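Local atomic coordinates of halohydrin dehalogenase (PDB entry 4IY1), a protein that probably catalyses the reversible closure of vicinal halohydrins to epoxides with release of halide, and epoxide opening by nucleophiles such as cyanide, on a short-chain dehydrogenase/reductase scaffold. Residues Ala18-Glu23 with Leu217-Thr222; Ile75-Asp80 with Ile128-Ala133; Phe171-Asn176 with Gln235-Ala240. The protein carries 37 engineered substitutions. All coordinates share one frame; numbering follows the deposited sequence.

Contact 1: residues Ala18-Glu23 with Leu217-Thr222; sequences ALRLSE and LGELVT. Engineered in segment 217-222: T222 (natural residue Ala).
R20 lays the methylene part of its side chain across T222 and the G218 carbonyl, with CG 3.2 Å from OG1 of T222 and 3.4 Å from O of G218. Its CG stands anti to the backbone N (chi1 -166°) and the chain then bends at chi2, which carries the guanidinium to E219, with CG2 of T222 over one face of the guanidinium. There NE of R20 meets OE1 of E219 at 3.1 Å in a salt bridge whose hydrogen bond is weak and bent, with the guanidinium and carboxylate planes 72° apart. On the inner side L21 takes over: its CD1 packs 4.0 Å from CG1 of V221, while CD2 lies 3.6 Å from OG1 of T222.

T222 is an engineered residue. Its hydroxyl donates to O of G218 at 2.8 Å, from the opposite face of that carbonyl to the one approached by its own backbone N. G218 O is thus gripped twice, and the hydroxyl bond helps set the rotation of T222 alongside R20. G218, without a side chain, lets the CA atoms of R20 and G218 come within 5.4 Å. Further out, L21 rests on V28 of strand 27-30 and V221 on S17. The axes of segments 18-23 and 217-222 approach to 8.3 Å and cross at -49°, a close helix-helix packing; their parent helices, 14-23 and 214-225, lie on the same side of the parallel sheet of a Rossmann-type fold.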
# COMPACT_ATOMS: atom_id res chain seq x y z
N ALA B 18 6.61 -24.76 13.65
CA ALA B 18 6.17 -26.04 14.22
C ALA B 18 6.54 -26.12 15.70
O ALA B 18 5.70 -26.44 16.54
CB ALA B 18 6.76 -27.23 13.45
N LEU B 19 7.79 -25.78 16.02
CA LEU B 19 8.26 -25.83 17.41
C LEU B 19 7.44 -24.92 18.31
O LEU B 19 6.92 -25.36 19.34
CB LEU B 19 9.74 -25.47 17.52
CG LEU B 19 10.71 -26.44 16.84
CD1 LEU B 19 12.14 -25.92 16.88
CD2 LEU B 19 10.61 -27.80 17.48
N ARG B 20 7.29 -23.65 17.92
CA ARG B 20 6.49 -22.72 18.72
C ARG B 20 5.00 -23.13 18.81
O ARG B 20 4.37 -23.01 19.86
CB ARG B 20 6.65 -21.28 18.22
CG ARG B 20 6.12 -20.23 19.17
CD ARG B 20 6.69 -20.43 20.58
NE ARG B 20 6.08 -19.55 21.59
CZ ARG B 20 5.01 -19.87 22.33
NH1 ARG B 20 4.36 -21.02 22.12
NH2 ARG B 20 4.59 -19.04 23.27
N LEU B 21 4.49 -23.76 17.76
CA LEU B 21 3.10 -24.21 17.79
C LEU B 21 2.95 -25.42 18.72
O LEU B 21 1.98 -25.55 19.48
CB LEU B 21 2.63 -24.57 16.38
CG LEU B 21 2.37 -23.38 15.42
CD1 LEU B 21 2.10 -23.88 14.01
CD2 LEU B 21 1.15 -22.63 15.91
N SER B 22 3.91 -26.32 18.66
CA SER B 22 3.88 -27.47 19.55
C SER B 22 3.88 -27.04 21.04
O SER B 22 3.03 -27.48 21.82
CB SER B 22 5.04 -28.40 19.24
OG SER B 22 4.87 -29.60 19.94
N GLU B 23 4.77 -26.12 21.38
CA GLU B 23 4.79 -25.54 22.72
C GLU B 23 3.47 -24.92 23.15
O GLU B 23 3.15 -24.89 24.33
CB GLU B 23 5.91 -24.50 22.83
CG GLU B 23 7.30 -25.15 22.87
CD GLU B 23 8.42 -24.20 22.50
OE1 GLU B 23 8.14 -23.09 22.01
OE2 GLU B 23 9.59 -24.54 22.77
N LEU B 217 9.54 -15.38 14.11
CA LEU B 217 8.64 -15.85 13.08
C LEU B 217 7.64 -16.88 13.63
O LEU B 217 6.43 -16.75 13.44
CB LEU B 217 9.43 -16.39 11.89
CG LEU B 217 8.57 -16.68 10.64
CD1 LEU B 217 9.36 -16.69 9.34
CD2 LEU B 217 7.82 -17.98 10.86
N GLY B 218 8.14 -17.80 14.45
CA GLY B 218 7.28 -18.69 15.25
C GLY B 218 6.33 -18.03 16.23
O GLY B 218 5.19 -18.50 16.42
N GLU B 219 6.79 -17.02 16.94
CA GLU B 219 5.92 -16.39 17.93
C GLU B 219 4.73 -15.72 17.20
O GLU B 219 3.60 -15.72 17.69
CB GLU B 219 6.70 -15.35 18.76
CG GLU B 219 7.83 -15.94 19.61
CD GLU B 219 7.38 -16.34 20.99
OE1 GLU B 219 6.17 -16.44 21.23
OE2 GLU B 219 8.23 -16.48 21.87
N LEU B 220 4.99 -15.18 16.02
CA LEU B 220 3.96 -14.45 15.28
C LEU B 220 2.93 -15.45 14.75
O LEU B 220 1.75 -15.31 15.00
CB LEU B 220 4.56 -13.67 14.11
CG LEU B 220 3.53 -12.96 13.24
CD1 LEU B 220 2.66 -12.01 14.07
CD2 LEU B 220 4.16 -12.20 12.10
N VAL B 221 3.41 -16.47 14.08
CA VAL B 221 2.56 -17.56 13.61
C VAL B 221 1.66 -18.00 14.76
O VAL B 221 0.45 -18.11 14.61
CB VAL B 221 3.41 -18.78 13.14
CG1 VAL B 221 2.56 -20.05 13.16
CG2 VAL B 221 3.98 -18.54 11.75
N THR B 222 2.26 -18.22 15.93
CA THR B 222 1.53 -18.81 17.05
C THR B 222 0.53 -17.85 17.68
O THR B 222 -0.59 -18.25 18.02
CB THR B 222 2.49 -19.33 18.14
OG1 THR B 222 3.38 -20.30 17.55
CG2 THR B 222 1.73 -19.97 19.28

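Contact 2: residues Ile75-Asp80 with Ile128-Ala133; sequences ILVSND and IFITSA. Engineered in segment 75-80: I75 (natural residue Val).
Strands 75-79 and 128-130 run parallel, their axes 4.7 Å apart at closest approach, with V77 paired to I128 and S78 to F129. Three backbone bonds join them: I128 N to L76 O, S78 N to I128 O at 2.8 Å, and I130 N to S78 O at 2.7 Å.

On the face of V77, I128 and I130, the tip of I130 does most of the touching. With CG1 anti to the carbonyl carbon (chi1 -57°), its CD1 reaches CG1 of V77 at 3.6 Å and lies equally far from OD1 of N79. That amide is held by the loop before helix 14-23, its ND2 bonded to O of H11 and its OD1 to N of G13. On the other face, CB of S78 lies 3.9 Å from CD2 of F129, and OG of S78 donates to OD2 of D80 at 2.7 Å. A water lies within hydrogen-bonding distance of both OD2 of D80 and the carbonyl O of I130.

The chemistry thus changes along the pair: plain sheet bonding and aliphatic packing give way, toward N79 and D80, to buried polar groups that find partners in side chains, a water and the loop of H11 and G13.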
# COMPACT_ATOMS: atom_id res chain seq x y z
N ILE B 75 -5.29 -25.52 11.97
CA ILE B 75 -4.33 -24.54 11.50
C ILE B 75 -3.54 -25.03 10.31
O ILE B 75 -2.92 -26.11 10.37
CB ILE B 75 -3.36 -24.10 12.62
CG1 ILE B 75 -4.14 -23.47 13.78
CG2 ILE B 75 -2.37 -23.08 12.10
CD1 ILE B 75 -3.63 -23.92 15.14
N LEU B 76 -3.54 -24.25 9.23
CA LEU B 76 -2.67 -24.51 8.11
C LEU B 76 -1.59 -23.44 8.08
O LEU B 76 -1.89 -22.25 8.00
CB LEU B 76 -3.47 -24.43 6.80
CG LEU B 76 -2.70 -24.39 5.48
CD1 LEU B 76 -1.86 -25.66 5.31
CD2 LEU B 76 -3.68 -24.21 4.29
N VAL B 77 -0.33 -23.86 8.09
CA VAL B 77 0.74 -22.94 7.79
C VAL B 77 1.38 -23.36 6.48
O VAL B 77 2.06 -24.40 6.42
CB VAL B 77 1.82 -22.90 8.90
CG1 VAL B 77 2.90 -21.89 8.55
CG2 VAL B 77 1.19 -22.60 10.24
N SER B 78 1.07 -22.62 5.42
CA SER B 78 1.66 -22.87 4.14
C SER B 78 2.97 -22.14 4.01
O SER B 78 3.02 -20.92 3.74
CB SER B 78 0.69 -22.53 3.00
OG SER B 78 1.11 -23.11 1.78
N ASN B 79 4.04 -22.89 4.26
CA ASN B 79 5.41 -22.38 4.32
C ASN B 79 6.08 -22.67 3.00
O ASN B 79 6.66 -23.74 2.79
CB ASN B 79 6.15 -23.06 5.49
CG ASN B 79 7.64 -22.74 5.55
OD1 ASN B 79 8.03 -21.57 5.60
ND2 ASN B 79 8.46 -23.78 5.58
N ASP B 80 5.91 -21.76 2.05
CA ASP B 80 6.26 -22.04 0.68
C ASP B 80 7.66 -21.57 0.27
O ASP B 80 8.12 -20.49 0.66
CB ASP B 80 5.19 -21.48 -0.26
CG ASP B 80 3.87 -22.22 -0.13
OD1 ASP B 80 3.85 -23.47 -0.36
OD2 ASP B 80 2.91 -21.61 0.37
N ILE B 128 -2.54 -19.50 7.28
CA ILE B 128 -1.40 -18.58 7.29
C ILE B 128 -0.47 -18.98 6.17
O ILE B 128 -0.07 -20.12 6.10
CB ILE B 128 -0.60 -18.68 8.59
CG1 ILE B 128 -1.41 -18.15 9.75
CG2 ILE B 128 0.71 -17.92 8.49
CD1 ILE B 128 -1.08 -18.82 11.07
N PHE B 129 -0.29 -18.08 5.21
CA PHE B 129 0.68 -18.25 4.15
C PHE B 129 1.99 -17.59 4.60
O PHE B 129 2.02 -16.39 4.90
CB PHE B 129 0.18 -17.54 2.88
CG PHE B 129 -1.05 -18.17 2.25
CD1 PHE B 129 -1.70 -17.53 1.22
CD2 PHE B 129 -1.55 -19.39 2.71
CE1 PHE B 129 -2.82 -18.08 0.62
CE2 PHE B 129 -2.69 -19.93 2.15
CZ PHE B 129 -3.34 -19.27 1.12
N ILE B 130 3.10 -18.31 4.49
CA ILE B 130 4.39 -17.64 4.58
C ILE B 130 4.89 -17.20 3.21
O ILE B 130 5.22 -18.03 2.37
CB ILE B 130 5.41 -18.47 5.39
CG1 ILE B 130 4.83 -18.73 6.78
CG2 ILE B 130 6.71 -17.67 5.57
CD1 ILE B 130 5.64 -19.69 7.60
N THR B 131 4.82 -15.88 2.93
CA THR B 131 5.24 -15.40 1.59
C THR B 131 6.64 -14.75 1.58
O THR B 131 7.63 -15.41 1.93
CB THR B 131 4.14 -14.51 0.94
OG1 THR B 131 4.04 -13.27 1.64
CG2 THR B 131 2.74 -15.25 1.04
N SER B 132 6.74 -13.47 1.21
CA SER B 132 8.00 -12.76 1.23
C SER B 132 7.82 -11.25 1.06
O SER B 132 6.95 -10.81 0.30
CB SER B 132 8.90 -13.26 0.11
OG SER B 132 10.04 -12.43 0.00
N ALA B 133 8.76 -10.48 1.63
CA ALA B 133 8.72 -9.02 1.55
C ALA B 133 9.29 -8.58 0.22
O ALA B 133 9.28 -7.40 -0.11
CB ALA B 133 9.48 -8.40 2.71
O HOH W 1 2.86 -18.99 0.85

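Contact 3: residues Phe171-Asn176 with Gln235-Ala240; sequences FAIAPN and QVFWLA. Engineered in segment 171-176: A174 (natural residue Gly).
A172 and F237 are joined through the backbone, F237 N donating to A172 O at 2.9 Å, within a parallel strand pair that runs in register from A172-V236 to P175-L239. Amides of A172, A174 and N176 donate in turn to the carbonyls of Q235, F237 and L239; the A174 N to F237 O bond is 2.7 Å long. The return bond from L239 N to A174 O is weak and bent. CA-H...O contacts fill in between, such as CA of P175 to O of L239 at 3.2 Å.

Aromatic contacts gather at the F171 end. The F171 and F237 rings meet obliquely, planes 54° apart, with CD2 of F171 coming 3.6 Å from CE2 of F237 at the latter ring's edge. The A172 carbonyl O lies at that edge too, while CG of Q235 sits over the centre of one face of F237.

Aliphatic packing splits between the two sides of the sheet. Beside F237, CG2 of I173 reaches CD1 of L239 at 3.9 Å, the two side chains pointing the same way. On the other side the engineered A174 puts CB 4.0 Å from CG1 of V236, and both methyls lie over one face of the W238 indole, offset toward its rim.

Polar links finish the segment ends. A water lies within hydrogen-bonding distance of both OD1 of N176 and O of A240. The last strand therefore offers its neighbour within the chain apolar packing and a nearly continuous run of backbone bonds, weaker at L239, and, through Q235 OE1 and W238 N, reciprocal side-chain-to-backbone bonds with the second subunit.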
# COMPACT_ATOMS: atom_id res chain seq x y z
N PHE B 171 -4.22 -15.00 6.87
CA PHE B 171 -3.10 -14.07 7.11
C PHE B 171 -2.00 -14.43 6.13
O PHE B 171 -1.83 -15.61 5.82
CB PHE B 171 -2.51 -14.24 8.51
CG PHE B 171 -3.48 -14.00 9.61
CD1 PHE B 171 -3.95 -15.04 10.36
CD2 PHE B 171 -3.88 -12.69 9.92
CE1 PHE B 171 -4.82 -14.82 11.41
CE2 PHE B 171 -4.78 -12.47 10.94
CZ PHE B 171 -5.25 -13.52 11.69
N ALA B 172 -1.19 -13.44 5.72
CA ALA B 172 0.12 -13.73 5.10
C ALA B 172 1.28 -13.15 5.93
O ALA B 172 1.17 -12.05 6.47
CB ALA B 172 0.18 -13.20 3.67
N ILE B 173 2.38 -13.88 6.03
CA ILE B 173 3.56 -13.35 6.71
C ILE B 173 4.65 -13.19 5.68
O ILE B 173 5.07 -14.15 5.05
CB ILE B 173 4.07 -14.27 7.84
CG1 ILE B 173 3.08 -14.28 9.00
CG2 ILE B 173 5.44 -13.77 8.36
CD1 ILE B 173 3.35 -15.41 10.01
N ALA B 174 5.10 -11.95 5.48
CA ALA B 174 5.99 -11.64 4.38
C ALA B 174 7.38 -11.27 4.97
O ALA B 174 7.59 -10.15 5.37
CB ALA B 174 5.44 -10.44 3.58
N PRO B 175 8.28 -12.25 5.08
CA PRO B 175 9.52 -12.01 5.79
C PRO B 175 10.64 -11.48 4.92
O PRO B 175 10.57 -11.55 3.68
CB PRO B 175 9.89 -13.39 6.36
CG PRO B 175 8.78 -14.32 5.96
CD PRO B 175 8.06 -13.68 4.83
N ASN B 176 11.60 -10.82 5.54
CA ASN B 176 12.94 -10.71 4.95
C ASN B 176 13.99 -10.74 6.07
O ASN B 176 13.73 -10.24 7.15
CB ASN B 176 13.08 -9.43 4.11
CG ASN B 176 14.45 -9.30 3.44
OD1 ASN B 176 15.31 -8.53 3.89
ND2 ASN B 176 14.65 -10.05 2.37
N GLN B 235 -4.58 -9.25 7.05
CA GLN B 235 -3.27 -8.57 7.18
C GLN B 235 -2.16 -9.38 6.55
O GLN B 235 -2.07 -10.60 6.71
CB GLN B 235 -2.95 -8.35 8.66
CG GLN B 235 -1.69 -7.54 8.95
CD GLN B 235 -1.95 -6.03 8.85
OE1 GLN B 235 -2.93 -5.52 9.40
NE2 GLN B 235 -1.15 -5.36 8.04
N VAL B 236 -1.32 -8.67 5.81
CA VAL B 236 0.01 -9.13 5.42
C VAL B 236 1.03 -8.51 6.40
O VAL B 236 1.10 -7.29 6.53
CB VAL B 236 0.33 -8.63 4.01
CG1 VAL B 236 1.68 -9.16 3.53
CG2 VAL B 236 -0.79 -9.04 3.04
N PHE B 237 1.79 -9.34 7.10
CA PHE B 237 2.71 -8.85 8.11
C PHE B 237 4.10 -8.79 7.51
O PHE B 237 4.54 -9.75 6.91
CB PHE B 237 2.75 -9.81 9.30
CG PHE B 237 1.44 -9.97 9.98
CD1 PHE B 237 1.11 -9.20 11.07
CD2 PHE B 237 0.49 -10.85 9.47
CE1 PHE B 237 -0.09 -9.37 11.72
CE2 PHE B 237 -0.73 -11.00 10.09
CZ PHE B 237 -1.03 -10.24 11.20
N TRP B 238 4.69 -7.60 7.51
CA TRP B 238 6.02 -7.38 6.92
C TRP B 238 7.07 -7.56 7.99
O TRP B 238 7.29 -6.65 8.82
CB TRP B 238 6.09 -5.99 6.29
CG TRP B 238 5.03 -5.73 5.23
CD1 TRP B 238 3.71 -5.24 5.42
CD2 TRP B 238 5.11 -6.05 3.80
NE1 TRP B 238 3.03 -5.18 4.21
CE2 TRP B 238 3.82 -5.63 3.20
CE3 TRP B 238 6.13 -6.51 2.96
CZ2 TRP B 238 3.56 -5.76 1.84
CZ3 TRP B 238 5.84 -6.67 1.59
CH2 TRP B 238 4.60 -6.29 1.04
N LEU B 239 7.49 -8.82 8.13
CA LEU B 239 8.47 -9.28 9.14
C LEU B 239 9.87 -9.10 8.60
O LEU B 239 10.49 -10.06 8.12
CB LEU B 239 8.28 -10.79 9.37
CG LEU B 239 8.14 -11.45 10.75
CD1 LEU B 239 8.47 -12.93 10.71
CD2 LEU B 239 8.82 -10.74 11.90
N ALA B 240 10.35 -7.87 8.55
CA ALA B 240 11.59 -7.59 7.85
C ALA B 240 12.49 -6.60 8.64
O ALA B 240 13.34 -5.93 8.04
CB ALA B 240 11.30 -7.04 6.44
O HOH W 2 15.34 -7.53 6.58

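The three contacts illustrate how one parallel sheet and the helices on it are knit together. Contacts 2 and 3, with centres about 9 Å apart, are successive parts of the sheet: I173 N and O lie 2.8 Å from F129 O and T131 N, respectively, as probable hydrogen bonds. Contact 1 packs against both. V221 CG2 touches I173 CD1 at 3.6 Å, and L217 CG meets L239 CD1 at 3.7 Å, whereas L21 CD1 reaches V77 CG2 at 4.1 Å. Contacts 1 and 3 also touch the second subunit. As in short-chain dehydrogenase/reductase relatives, whose active sites border the C-terminal strand ends, those ends of contacts 2 and 3 probably lie near the active site.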